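Local coordinates for probable primosomal replication protein n (Ralstonia solanacearum, PDB 4FDB) that probably binds single-stranded DNA as a homodimer and helps restart stalled replication forks by stabilising the PriA helicase on DNA and promoting its complex with DnaT, at residues N3-A9 and L71-L77; E13-M17 and A59-D63; V24-N28 and L53-A59. The protein carries 3 engineered substitutions. All blocks are in the same frame, centred on the assembly; numbering follows the deposited sequence.

Contact 1: residues N3-A9 and L71-L77; sequences NRLQLVA and LDCVGFL. Engineered in segment 71-77: D72 (natural residue Glu).
N3 grips the backbone of L77 with both ends of its side-chain amide. OD1 of N3 accepts from the backbone N of L77 at 3.0 Å, and ND2 of N3 donates to O of L77 at 2.8 Å, the oxygen lying in the amide plane and ND2 on a lone pair of that carbonyl. The anti setting of N3 (chi1 164°) swings CG beside its own carbonyl carbon and puts the amide alongside L77; the two bonds to L77 fix the rotation of the N3 amide. From there the strands run antiparallel at 147°, with L5–G75, L7–C73 and A9–L71 as hydrogen-bonded pairs; the shortest links include C73 N to L7 O at 2.8 Å. This pairing joins the first and fourth strands and so brings strand 3-19 back against the rest of the sheet, as in the OB fold of single-strand binding proteins.

The close-packed face carries L5, L7, A9, L71 and C73, backed by F89, F48 and I50. G75 lies in this row, with backbone angles that by themselves call for glycine. The other face is looser: R4 is exposed and Q6, V74 and D72 partly so, though V8 is buried. The engineered D72 lays OD1 3.2 Å from CG2 of V8, while that oxygen is hydrogen-bonded to H97. Residues 3-7 pair antiparallel with a strand of the second subunit, where NH2 of R4 makes a weak hydrogen bond to OE1 of Q6.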
ATOM      1  N   ASN A   3      -4.098  -1.690  -8.716  1.00 19.27           N
ATOM      2  CA  ASN A   3      -3.408  -0.977  -7.645  1.00 17.51           C
ATOM      3  C   ASN A   3      -4.509  -0.773  -6.639  1.00 17.27           C
ATOM      4  O   ASN A   3      -5.275   0.181  -6.745  1.00 16.42           O
ATOM      5  CB  ASN A   3      -2.855   0.356  -8.172  1.00 17.81           C
ATOM      6  CG  ASN A   3      -2.452   1.344  -7.060  1.00 16.08           C
ATOM      7  OD1 ASN A   3      -2.392   1.015  -5.869  1.00 16.21           O
ATOM      8  ND2 ASN A   3      -2.204   2.583  -7.464  1.00 16.40           N
ATOM      9  N   ARG A   4      -4.608  -1.695  -5.682  1.00 15.53           N
ATOM     10  CA  ARG A   4      -5.729  -1.668  -4.732  1.00 14.65           C
ATOM     11  C   ARG A   4      -5.272  -2.085  -3.352  1.00 13.62           C
ATOM     12  O   ARG A   4      -4.768  -3.191  -3.172  1.00 14.74           O
ATOM     13  CB  ARG A   4      -6.832  -2.620  -5.212  1.00 21.24           C
ATOM     14  CG  ARG A   4      -8.066  -2.670  -4.316  1.00 23.06           C
ATOM     15  CD  ARG A   4      -9.229  -3.357  -5.024  1.00 34.60           C
ATOM     16  NE  ARG A   4     -10.448  -3.340  -4.220  1.00 44.77           N
ATOM     17  CZ  ARG A   4     -10.949  -4.401  -3.590  1.00 50.03           C
ATOM     18  NH1 ARG A   4     -12.063  -4.288  -2.878  1.00 49.26           N
ATOM     19  NH2 ARG A   4     -10.341  -5.578  -3.679  1.00 53.78           N
ATOM     20  N   LEU A   5      -5.460  -1.193  -2.383  1.00 12.36           N
ATOM     21  CA  LEU A   5      -5.119  -1.460  -1.000  1.00 13.04           C
ATOM     22  C   LEU A   5      -6.416  -1.563  -0.203  1.00 14.23           C
ATOM     23  O   LEU A   5      -7.294  -0.711  -0.337  1.00 14.19           O
ATOM     24  CB  LEU A   5      -4.273  -0.318  -0.428  1.00 12.99           C
ATOM     25  CG  LEU A   5      -3.944  -0.470   1.070  1.00 13.69           C
ATOM     26  CD1 LEU A   5      -3.098  -1.719   1.297  1.00 15.24           C
ATOM     27  CD2 LEU A   5      -3.224   0.749   1.639  1.00 18.94           C
ATOM     28  N   GLN A   6      -6.539  -2.621   0.592  1.00 15.69           N
ATOM     29  CA  GLN A   6      -7.630  -2.743   1.561  1.00 14.03           C
ATOM     30  C   GLN A   6      -6.991  -2.686   2.928  1.00 15.85           C
ATOM     31  O   GLN A   6      -6.049  -3.413   3.196  1.00 14.77           O
ATOM     32  CB  GLN A   6      -8.323  -4.088   1.415  1.00 16.89           C
ATOM     33  CG  GLN A   6      -8.945  -4.358   0.061  1.00 20.83           C
ATOM     34  CD  GLN A   6      -9.317  -5.814  -0.088  1.00 28.37           C
ATOM     35  OE1 GLN A   6      -8.525  -6.625  -0.570  1.00 30.32           O
ATOM     36  NE2 GLN A   6     -10.524  -6.162   0.348  1.00 26.48           N
ATOM     37  N   LEU A   7      -7.504  -1.830   3.802  1.00 13.13           N
ATOM     38  CA  LEU A   7      -6.857  -1.632   5.077  1.00 14.38           C
ATOM     39  C   LEU A   7      -7.922  -1.328   6.112  1.00 16.07           C
ATOM     40  O   LEU A   7      -8.782  -0.487   5.878  1.00 16.05           O
ATOM     41  CB  LEU A   7      -5.863  -0.474   4.984  1.00 16.72           C
ATOM     42  CG  LEU A   7      -4.860  -0.350   6.145  1.00 20.10           C
ATOM     43  CD1 LEU A   7      -3.907  -1.538   6.142  1.00 18.16           C
ATOM     44  CD2 LEU A   7      -4.072   0.935   6.040  1.00 20.18           C
ATOM     45  N   VAL A   8      -7.888  -2.044   7.228  1.00 11.71           N
ATOM     46  CA  VAL A   8      -8.704  -1.672   8.378  1.00 12.27           C
ATOM     47  C   VAL A   8      -7.781  -0.967   9.355  1.00 18.78           C
ATOM     48  O   VAL A   8      -6.809  -1.553   9.814  1.00 16.05           O
ATOM     49  CB  VAL A   8      -9.313  -2.898   9.050  1.00 16.04           C
ATOM     50  CG1 VAL A   8      -9.892  -2.522  10.424  1.00 20.30           C
ATOM     51  CG2 VAL A   8     -10.383  -3.495   8.158  1.00 23.01           C
ATOM     52  N   ALA A   9      -8.076   0.289   9.674  1.00 14.16           N
ATOM     53  CA  ALA A   9      -7.112   1.098  10.411  1.00 15.11           C
ATOM     54  C   ALA A   9      -7.811   2.192  11.196  1.00 15.05           C
ATOM     55  O   ALA A   9      -8.933   2.570  10.883  1.00 17.05           O
ATOM     56  CB  ALA A   9      -6.097   1.706   9.453  1.00 19.37           C
ATOM     57  N   LEU A  71     -11.704   2.442  10.693  1.00 17.47           N
ATOM     58  CA  LEU A  71     -12.309   2.552   9.372  1.00 18.90           C
ATOM     59  C   LEU A  71     -11.909   1.356   8.530  1.00 17.88           C
ATOM     60  O   LEU A  71     -10.770   0.930   8.602  1.00 18.22           O
ATOM     61  CB  LEU A  71     -11.791   3.811   8.681  1.00 21.83           C
ATOM     62  CG  LEU A  71     -12.083   5.119   9.416  1.00 21.95           C
ATOM     63  CD1 LEU A  71     -11.363   6.285   8.752  1.00 21.53           C
ATOM     64  CD2 LEU A  71     -13.564   5.350   9.461  1.00 23.73           C
ATOM     65  N   ASP A  72     -12.851   0.826   7.750  1.00 17.59           N
ATOM     66  CA  ASP A  72     -12.572  -0.183   6.723  1.00 16.94           C
ATOM     67  C   ASP A  72     -12.364   0.566   5.424  1.00 17.13           C
ATOM     68  O   ASP A  72     -13.332   1.074   4.867  1.00 18.47           O
ATOM     69  CB  ASP A  72     -13.808  -1.062   6.526  1.00 21.65           C
ATOM     70  CG  ASP A  72     -13.655  -2.436   7.117  1.00 44.40           C
ATOM     71  OD1 ASP A  72     -13.403  -2.529   8.332  1.00 49.63           O
ATOM     72  OD2 ASP A  72     -13.807  -3.425   6.364  1.00 53.10           O
ATOM     73  N   CYS A  73     -11.121   0.641   4.942  1.00 15.79           N
ATOM     74  CA  CYS A  73     -10.803   1.486   3.794  1.00 17.32           C
ATOM     75  C   CYS A  73     -10.418   0.674   2.574  1.00 15.68           C
ATOM     76  O   CYS A  73      -9.772  -0.371   2.691  1.00 16.43           O
ATOM     77  CB  CYS A  73      -9.600   2.369   4.110  1.00 16.78           C
ATOM     78  SG  CYS A  73      -9.758   3.313   5.637  1.00 24.16           S
ATOM     79  N   VAL A  74     -10.824   1.156   1.409  0.50 13.85           N
ATOM     80  CA  VAL A  74     -10.271   0.649   0.160  0.50 15.32           C
ATOM     81  C   VAL A  74      -9.770   1.832  -0.650  0.50 14.05           C
ATOM     82  O   VAL A  74     -10.206   2.969  -0.465  0.50 11.14           O
ATOM     83  CB  VAL A  74     -11.289  -0.167  -0.650  0.50 16.88           C
ATOM     84  CG1 VAL A  74     -11.559  -1.507   0.024  0.50 20.72           C
ATOM     85  CG2 VAL A  74     -12.579   0.616  -0.848  0.50 15.85           C
ATOM     86  N   GLY A  75      -8.828   1.578  -1.540  1.00 13.58           N
ATOM     87  CA  GLY A  75      -8.382   2.644  -2.404  1.00 14.25           C
ATOM     88  C   GLY A  75      -7.123   2.247  -3.102  1.00 15.83           C
ATOM     89  O   GLY A  75      -6.911   1.054  -3.358  1.00 15.71           O
ATOM     90  N   PHE A  76      -6.297   3.238  -3.416  1.00 14.87           N
ATOM     91  CA  PHE A  76      -5.095   2.975  -4.204  1.00 13.30           C
ATOM     92  C   PHE A  76      -3.920   3.786  -3.704  1.00 12.19           C
ATOM     93  O   PHE A  76      -4.101   4.766  -3.004  1.00 15.99           O
ATOM     94  CB  PHE A  76      -5.350   3.268  -5.687  1.00 14.25           C
ATOM     95  CG  PHE A  76      -5.726   4.706  -5.988  1.00 14.34           C
ATOM     96  CD1 PHE A  76      -4.762   5.622  -6.398  1.00 15.06           C
ATOM     97  CD2 PHE A  76      -7.049   5.125  -5.904  1.00 20.77           C
ATOM     98  CE1 PHE A  76      -5.109   6.940  -6.711  1.00 19.51           C
ATOM     99  CE2 PHE A  76      -7.406   6.440  -6.204  1.00 19.28           C
ATOM    100  CZ  PHE A  76      -6.438   7.349  -6.590  1.00 17.89           C
ATOM    101  N   LEU A  77      -2.706   3.348  -4.030  1.00 12.40           N
ATOM    102  CA  LEU A  77      -1.518   4.105  -3.654  1.00 15.17           C
ATOM    103  C   LEU A  77      -1.129   5.073  -4.772  1.00 15.98           C
ATOM    104  O   LEU A  77      -1.341   4.791  -5.942  1.00 17.33           O
ATOM    105  CB  LEU A  77      -0.338   3.164  -3.409  1.00 15.69           C
ATOM    106  CG  LEU A  77      -0.510   2.225  -2.219  1.00 15.28           C
ATOM    107  CD1 LEU A  77       0.706   1.299  -2.125  1.00 17.30           C
ATOM    108  CD2 LEU A  77      -0.684   3.020  -0.935  1.00 17.52           C
TER

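Contact 2: residues E13-M17 and A59-D63; sequences EREVM and ASVLD
OD1 of D63 is held by two water molecules that tie it to the backbone of E15 and M17. One water donates to OD1 of D63 at 2.7 Å and to the backbone O of E15, and accepts from NH1 of R14 at 2.9 Å; the second donates to OD1 of D63 at 2.8 Å and accepts from the backbone N of M17. The carboxylate thus reaches two backbone groups and NH1 of R14 through water. Its direct pairing with R14 is long, 3.7 Å from NH1 to OD1 of D63, and the oxygen lies well out of the guanidinium plane, which leaves attraction of charge but no N-H aimed at it.

The guanidinium instead lies over the helix end. Backbone O of D63 sits 3.1 Å above one of its faces, toward the rim, at angles too poor for a bond, and CD of R14 comes within 3.2 Å of O of L62. The polar end is fixed by I65, whose carbonyl accepts from NE of R14. Two carbonyl oxygens and a nearby carboxylate would probably favour the positive charge here.

M17, a selenomethionine, closes the apolar side. Its chain runs extended from the backbone and then bends at chi3 (-71°), which sets CE against CB of D63 at 3.6 Å and CB of A59 at 4.2 Å. Strand 3-19 is thereby packed on helix 57-62, the short helix that follows the third strand and precedes the fourth, as expected of an OB fold.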
ATOM      1  N   GLU A  13      -5.391  11.239  12.954  1.00 16.42           N
ATOM      2  CA  GLU A  13      -5.598  12.666  12.887  1.00 16.21           C
ATOM      3  C   GLU A  13      -5.966  13.040  11.472  1.00 14.43           C
ATOM      4  O   GLU A  13      -5.736  12.284  10.526  1.00 15.55           O
ATOM      5  CB  GLU A  13      -4.351  13.424  13.342  1.00 21.65           C
ATOM      6  CG  GLU A  13      -3.071  12.964  12.695  1.00 24.03           C
ATOM      7  CD  GLU A  13      -1.846  13.694  13.239  1.00 32.14           C
ATOM      8  OE1 GLU A  13      -1.515  13.541  14.441  1.00 28.95           O
ATOM      9  OE2 GLU A  13      -1.207  14.430  12.459  1.00 33.76           O
ATOM     10  N   ARG A  14      -6.567  14.203  11.332  1.00 14.30           N
ATOM     11  CA  ARG A  14      -6.843  14.701   9.989  1.00 15.81           C
ATOM     12  C   ARG A  14      -6.582  16.188   9.929  1.00 18.00           C
ATOM     13  O   ARG A  14      -6.660  16.881  10.947  1.00 20.77           O
ATOM     14  CB  ARG A  14      -8.260  14.334   9.524  1.00 17.65           C
ATOM     15  CG  ARG A  14      -9.347  14.605  10.517  1.00 20.09           C
ATOM     16  CD  ARG A  14     -10.732  14.295   9.936  1.00 20.53           C
ATOM     17  NE  ARG A  14     -11.764  14.371  10.979  1.00 19.02           N
ATOM     18  CZ  ARG A  14     -12.344  15.493  11.378  1.00 23.49           C
ATOM     19  NH1 ARG A  14     -12.019  16.656  10.819  1.00 25.50           N
ATOM     20  NH2 ARG A  14     -13.266  15.457  12.332  1.00 24.46           N
ATOM     21  N   GLU A  15      -6.210  16.659   8.743  1.00 18.04           N
ATOM     22  CA  GLU A  15      -5.912  18.061   8.524  1.00 19.77           C
ATOM     23  C   GLU A  15      -7.169  18.808   8.116  1.00 18.98           C
ATOM     24  O   GLU A  15      -8.150  18.199   7.686  1.00 18.65           O
ATOM     25  CB  GLU A  15      -4.877  18.200   7.409  1.00 21.18           C
ATOM     26  CG  GLU A  15      -3.587  17.438   7.653  1.00 27.88           C
ATOM     27  CD  GLU A  15      -2.825  17.965   8.848  1.00 40.65           C
ATOM     28  OE1 GLU A  15      -2.871  19.190   9.086  1.00 47.26           O
ATOM     29  OE2 GLU A  15      -2.185  17.160   9.556  1.00 44.37           O
ATOM     30  N   VAL A  16      -7.129  20.130   8.243  1.00 19.60           N
ATOM     31  CA  VAL A  16      -8.232  20.975   7.808  1.00 21.05           C
ATOM     32  C   VAL A  16      -8.404  20.739   6.313  1.00 19.87           C
ATOM     33  O   VAL A  16      -7.425  20.545   5.613  1.00 19.37           O
ATOM     34  CB  VAL A  16      -7.928  22.460   8.072  1.00 24.45           C
ATOM     35  CG1 VAL A  16      -8.993  23.356   7.463  1.00 29.15           C
ATOM     36  CG2 VAL A  16      -7.830  22.717   9.569  1.00 29.79           C
HETATM   37  N   MSE A  17      -9.648  20.719   5.845  1.00 20.22           N
HETATM   38  CA  MSE A  17      -9.940  20.552   4.426  1.00 20.10           C
HETATM   39  C   MSE A  17      -9.270  21.637   3.589  1.00 20.89           C
HETATM   40  O   MSE A  17      -9.271  22.817   3.960  1.00 22.67           O
HETATM   41  CB  MSE A  17     -11.454  20.607   4.220  1.00 21.35           C
HETATM   42  CG  MSE A  17     -11.925  20.490   2.788  1.00 20.68           C
HETATM   43 SE   MSE A  17     -13.886  20.441   2.778  1.00 33.69          SE
HETATM   44  CE  MSE A  17     -14.090  18.659   3.546  1.00 20.88           C
ATOM     45  N   ALA A  59     -13.642  13.400   0.840  1.00 18.56           N
ATOM     46  CA  ALA A  59     -13.124  14.446   1.719  1.00 19.06           C
ATOM     47  C   ALA A  59     -14.212  14.824   2.724  1.00 18.20           C
ATOM     48  O   ALA A  59     -13.964  14.921   3.930  1.00 18.80           O
ATOM     49  CB  ALA A  59     -12.703  15.679   0.910  1.00 19.84           C
ATOM     50  N   SER A  60     -15.422  15.035   2.214  1.00 17.65           N
ATOM     51  CA  SER A  60     -16.559  15.385   3.068  1.00 18.72           C
ATOM     52  C   SER A  60     -16.805  14.311   4.126  1.00 23.48           C
ATOM     53  O   SER A  60     -17.094  14.613   5.291  1.00 21.73           O
ATOM     54  CB  SER A  60     -17.814  15.559   2.225  1.00 24.13           C
ATOM     55  OG  SER A  60     -17.668  16.633   1.308  1.00 24.96           O
ATOM     56  N   VAL A  61     -16.698  13.055   3.711  1.00 22.27           N
ATOM     57  CA  VAL A  61     -16.905  11.939   4.623  1.00 22.10           C
ATOM     58  C   VAL A  61     -15.855  11.932   5.732  1.00 19.41           C
ATOM     59  O   VAL A  61     -16.193  11.807   6.907  1.00 23.62           O
ATOM     60  CB  VAL A  61     -16.882  10.587   3.884  1.00 24.12           C
ATOM     61  CG1 VAL A  61     -16.839   9.428   4.891  1.00 25.08           C
ATOM     62  CG2 VAL A  61     -18.093  10.465   2.956  1.00 22.30           C
ATOM     63  N   LEU A  62     -14.589  12.083   5.364  1.00 16.42           N
ATOM     64  CA  LEU A  62     -13.504  12.060   6.349  1.00 17.04           C
ATOM     65  C   LEU A  62     -13.600  13.241   7.293  1.00 21.66           C
ATOM     66  O   LEU A  62     -13.280  13.128   8.480  1.00 21.59           O
ATOM     67  CB  LEU A  62     -12.137  12.086   5.660  1.00 16.63           C
ATOM     68  CG  LEU A  62     -11.630  10.789   5.046  1.00 23.57           C
ATOM     69  CD1 LEU A  62     -10.359  11.075   4.262  1.00 23.18           C
ATOM     70  CD2 LEU A  62     -11.381   9.766   6.146  1.00 24.07           C
ATOM     71  N   ASP A  63     -14.071  14.369   6.770  1.00 18.96           N
ATOM     72  CA  ASP A  63     -14.150  15.604   7.539  1.00 19.67           C
ATOM     73  C   ASP A  63     -15.123  15.516   8.716  1.00 24.03           C
ATOM     74  O   ASP A  63     -15.102  16.368   9.606  1.00 23.82           O
ATOM     75  CB  ASP A  63     -14.540  16.770   6.622  1.00 22.94           C
ATOM     76  CG  ASP A  63     -14.235  18.127   7.234  1.00 28.81           C
ATOM     77  OD1 ASP A  63     -13.097  18.336   7.713  1.00 27.92           O
ATOM     78  OD2 ASP A  63     -15.137  18.988   7.244  1.00 26.99           O
TER
HETATM   79  O   HOH W   1     -10.671  17.299   8.285  1.00 21.15           O
HETATM   80  O   HOH W   2     -11.887  20.817   7.643  1.00 25.33           O

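Contact 3: residues V24-N28 and L53-A59; sequences VPIVN and LGAGKMA
CB of A59 presses on the strand beside it, 3.8 Å from CB of P25 and 4.0 Å from CG2 of V27, so one methyl of the helix bridges two residues on either side of I26 in sequence; O of P25 also lies 3.3 Å from CB of A59. CG2 of V27 also meets O of A59 at 3.5 Å. I26 works on the other face of the sheet: its chi1 of -54° sets CG1 beside the backbone N and CG2 beside the carbonyl carbon, and the two branches part, CD1 meeting CB of A55 at 3.5 Å and CG2 approaching CD1 of L53 obliquely. Farther along that face, L53 lies side by side with N28.

The backbone pairing runs between these two apolar patches. V27 and G54 form a hydrogen-bonded antiparallel pair, V27 N to G54 O being 2.9 Å at 165°, with a second bond from G54 N to V27 O. G54 leaves room for the carbonyl oxygen of M58, where a side chain would collide. Past the strand end, G56 N donates to O of P25 at 2.9 Å; G56 is the N-cap residue, and its positive phi (67°) turns the chain into the helix.

At the polar edge, OD1 of N28 is hydrogen-bonded to R18. Strand 3-19 lies along one flank of strand 25-37, with I26 and N28 bonded through their backbones to R18 and E15, while L53 pairs with strand 87-96 and M58 packs on I91 and L94.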
ATOM      1  N   VAL A  24     -11.874  20.920  -5.973  1.00 26.94           N
ATOM      2  CA  VAL A  24     -12.107  19.611  -5.382  1.00 24.63           C
ATOM      3  C   VAL A  24     -11.544  19.567  -3.964  1.00 22.85           C
ATOM      4  O   VAL A  24     -10.361  19.828  -3.754  1.00 23.33           O
ATOM      5  CB  VAL A  24     -11.467  18.491  -6.226  1.00 23.88           C
ATOM      6  CG1 VAL A  24     -11.698  17.146  -5.567  1.00 21.73           C
ATOM      7  CG2 VAL A  24     -12.047  18.514  -7.637  1.00 25.97           C
ATOM      8  N   PRO A  25     -12.391  19.232  -2.977  1.00 22.01           N
ATOM      9  CA  PRO A  25     -11.871  19.193  -1.607  1.00 20.64           C
ATOM     10  C   PRO A  25     -11.004  17.976  -1.338  1.00 19.70           C
ATOM     11  O   PRO A  25     -11.296  16.890  -1.830  1.00 17.90           O
ATOM     12  CB  PRO A  25     -13.137  19.116  -0.746  1.00 23.63           C
ATOM     13  CG  PRO A  25     -14.175  18.523  -1.623  1.00 21.39           C
ATOM     14  CD  PRO A  25     -13.827  18.915  -3.048  1.00 22.65           C
ATOM     15  N   ILE A  26      -9.969  18.169  -0.528  1.00 17.92           N
ATOM     16  CA  ILE A  26      -9.088  17.089  -0.104  1.00 16.23           C
ATOM     17  C   ILE A  26      -8.929  17.147   1.396  1.00 15.79           C
ATOM     18  O   ILE A  26      -8.666  18.214   1.940  1.00 18.42           O
ATOM     19  CB  ILE A  26      -7.679  17.313  -0.642  1.00 19.03           C
ATOM     20  CG1 ILE A  26      -7.701  17.512  -2.159  1.00 25.07           C
ATOM     21  CG2 ILE A  26      -6.759  16.176  -0.205  1.00 20.44           C
ATOM     22  CD1 ILE A  26      -7.999  16.270  -2.919  1.00 28.63           C
ATOM     23  N   VAL A  27      -9.072  16.002   2.055  1.00 15.02           N
ATOM     24  CA  VAL A  27      -8.717  15.888   3.469  1.00 16.70           C
ATOM     25  C   VAL A  27      -7.574  14.892   3.605  1.00 15.71           C
ATOM     26  O   VAL A  27      -7.733  13.713   3.301  1.00 16.53           O
ATOM     27  CB  VAL A  27      -9.926  15.470   4.347  1.00 17.74           C
ATOM     28  CG1 VAL A  27      -9.476  15.091   5.759  1.00 15.39           C
ATOM     29  CG2 VAL A  27     -10.952  16.603   4.413  1.00 17.13           C
ATOM     30  N   ASN A  28      -6.414  15.388   4.024  1.00 13.68           N
ATOM     31  CA  ASN A  28      -5.279  14.540   4.355  1.00 15.28           C
ATOM     32  C   ASN A  28      -5.429  13.994   5.760  1.00 16.60           C
ATOM     33  O   ASN A  28      -5.877  14.696   6.657  1.00 15.73           O
ATOM     34  CB  ASN A  28      -3.988  15.339   4.268  1.00 19.64           C
ATOM     35  CG  ASN A  28      -3.583  15.619   2.840  1.00 22.91           C
ATOM     36  OD1 ASN A  28      -3.970  16.630   2.264  1.00 25.82           O
ATOM     37  ND2 ASN A  28      -2.799  14.719   2.261  1.00 25.42           N
ATOM     38  N   LEU A  53      -5.536  10.106   2.109  1.00 14.57           N
ATOM     39  CA  LEU A  53      -6.355  11.265   1.797  1.00 16.46           C
ATOM     40  C   LEU A  53      -7.654  10.841   1.149  1.00 20.16           C
ATOM     41  O   LEU A  53      -7.748   9.769   0.550  1.00 18.46           O
ATOM     42  CB  LEU A  53      -5.588  12.277   0.938  1.00 19.98           C
ATOM     43  CG  LEU A  53      -5.266  11.993  -0.527  1.00 17.39           C
ATOM     44  CD1 LEU A  53      -6.471  12.252  -1.445  1.00 22.41           C
ATOM     45  CD2 LEU A  53      -4.108  12.862  -0.959  1.00 23.44           C
ATOM     46  N   GLY A  54      -8.664  11.689   1.289  1.00 16.23           N
ATOM     47  CA  GLY A  54      -9.916  11.502   0.593  1.00 16.75           C
ATOM     48  C   GLY A  54     -10.176  12.745  -0.228  1.00 19.81           C
ATOM     49  O   GLY A  54      -9.921  13.854   0.234  1.00 18.66           O
ATOM     50  N   ALA A  55     -10.670  12.557  -1.451  1.00 13.74           N
ATOM     51  CA  ALA A  55     -10.983  13.669  -2.335  1.00 15.27           C
ATOM     52  C   ALA A  55     -12.451  13.652  -2.700  1.00 19.70           C
ATOM     53  O   ALA A  55     -13.070  12.589  -2.747  1.00 21.32           O
ATOM     54  CB  ALA A  55     -10.153  13.582  -3.610  1.00 19.40           C
ATOM     55  N   GLY A  56     -13.004  14.825  -2.979  1.00 17.91           N
ATOM     56  CA  GLY A  56     -14.392  14.911  -3.398  1.00 19.44           C
ATOM     57  C   GLY A  56     -15.306  14.503  -2.263  1.00 21.58           C
ATOM     58  O   GLY A  56     -15.101  14.917  -1.120  1.00 20.89           O
ATOM     59  N   LYS A  57     -16.311  13.686  -2.556  1.00 22.26           N
ATOM     60  CA  LYS A  57     -17.226  13.255  -1.500  1.00 23.14           C
ATOM     61  C   LYS A  57     -16.475  12.566  -0.360  1.00 21.67           C
ATOM     62  O   LYS A  57     -16.859  12.667   0.802  1.00 22.24           O
ATOM     63  CB  LYS A  57     -18.318  12.342  -2.051  1.00 31.02           C
ATOM     64  CG  LYS A  57     -19.343  11.944  -0.997  1.00 38.81           C
ATOM     65  CD  LYS A  57     -20.617  11.392  -1.605  1.00 48.78           C
ATOM     66  CE  LYS A  57     -21.529  10.832  -0.518  1.00 56.79           C
ATOM     67  NZ  LYS A  57     -21.644  11.751   0.655  1.00 59.74           N
HETATM   68  N   MSE A  58     -15.383  11.889  -0.685  1.00 19.25           N
HETATM   69  CA  MSE A  58     -14.611  11.206   0.350  1.00 16.88           C
HETATM   70  C   MSE A  58     -13.951  12.198   1.320  1.00 19.76           C
HETATM   71  O   MSE A  58     -13.756  11.889   2.498  1.00 19.90           O
HETATM   72  CB  MSE A  58     -13.571  10.283  -0.288  1.00 18.65           C
HETATM   73  CG  MSE A  58     -13.052   9.205   0.638  1.00 30.24           C
HETATM   74 SE   MSE A  58     -14.508   8.007   1.206  1.00 50.65          SE
HETATM   75  CE  MSE A  58     -15.362   7.741  -0.515  1.00 44.87           C
ATOM     76  N   ALA A  59     -13.642  13.400   0.840  1.00 18.56           N
ATOM     77  CA  ALA A  59     -13.124  14.446   1.719  1.00 19.06           C
ATOM     78  C   ALA A  59     -14.212  14.824   2.724  1.00 18.20           C
ATOM     79  O   ALA A  59     -13.964  14.921   3.930  1.00 18.80           O
ATOM     80  CB  ALA A  59     -12.703  15.679   0.910  1.00 19.84           C
TER

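Contacts 2 and 3 form one region, their centres 7 Å apart, and share A59. They also touch directly: E15 N lies 2.9 Å from N28 O, a probable hydrogen bond, and SE of M17 packs 3.8 Å from CB of P25. Contact 1 stands apart, its centre about 16 Å from that of contact 2 and about 15 Å from that of contact 3, yet strand 3-19 serves contacts 1 and 2 alike. Along the chain, contact 3 is nested inside contact 2, and contact 2 inside contact 1. A bound acetic acid, probably from the crystallisation liquor, lies about 4 Å from the R14 side chain.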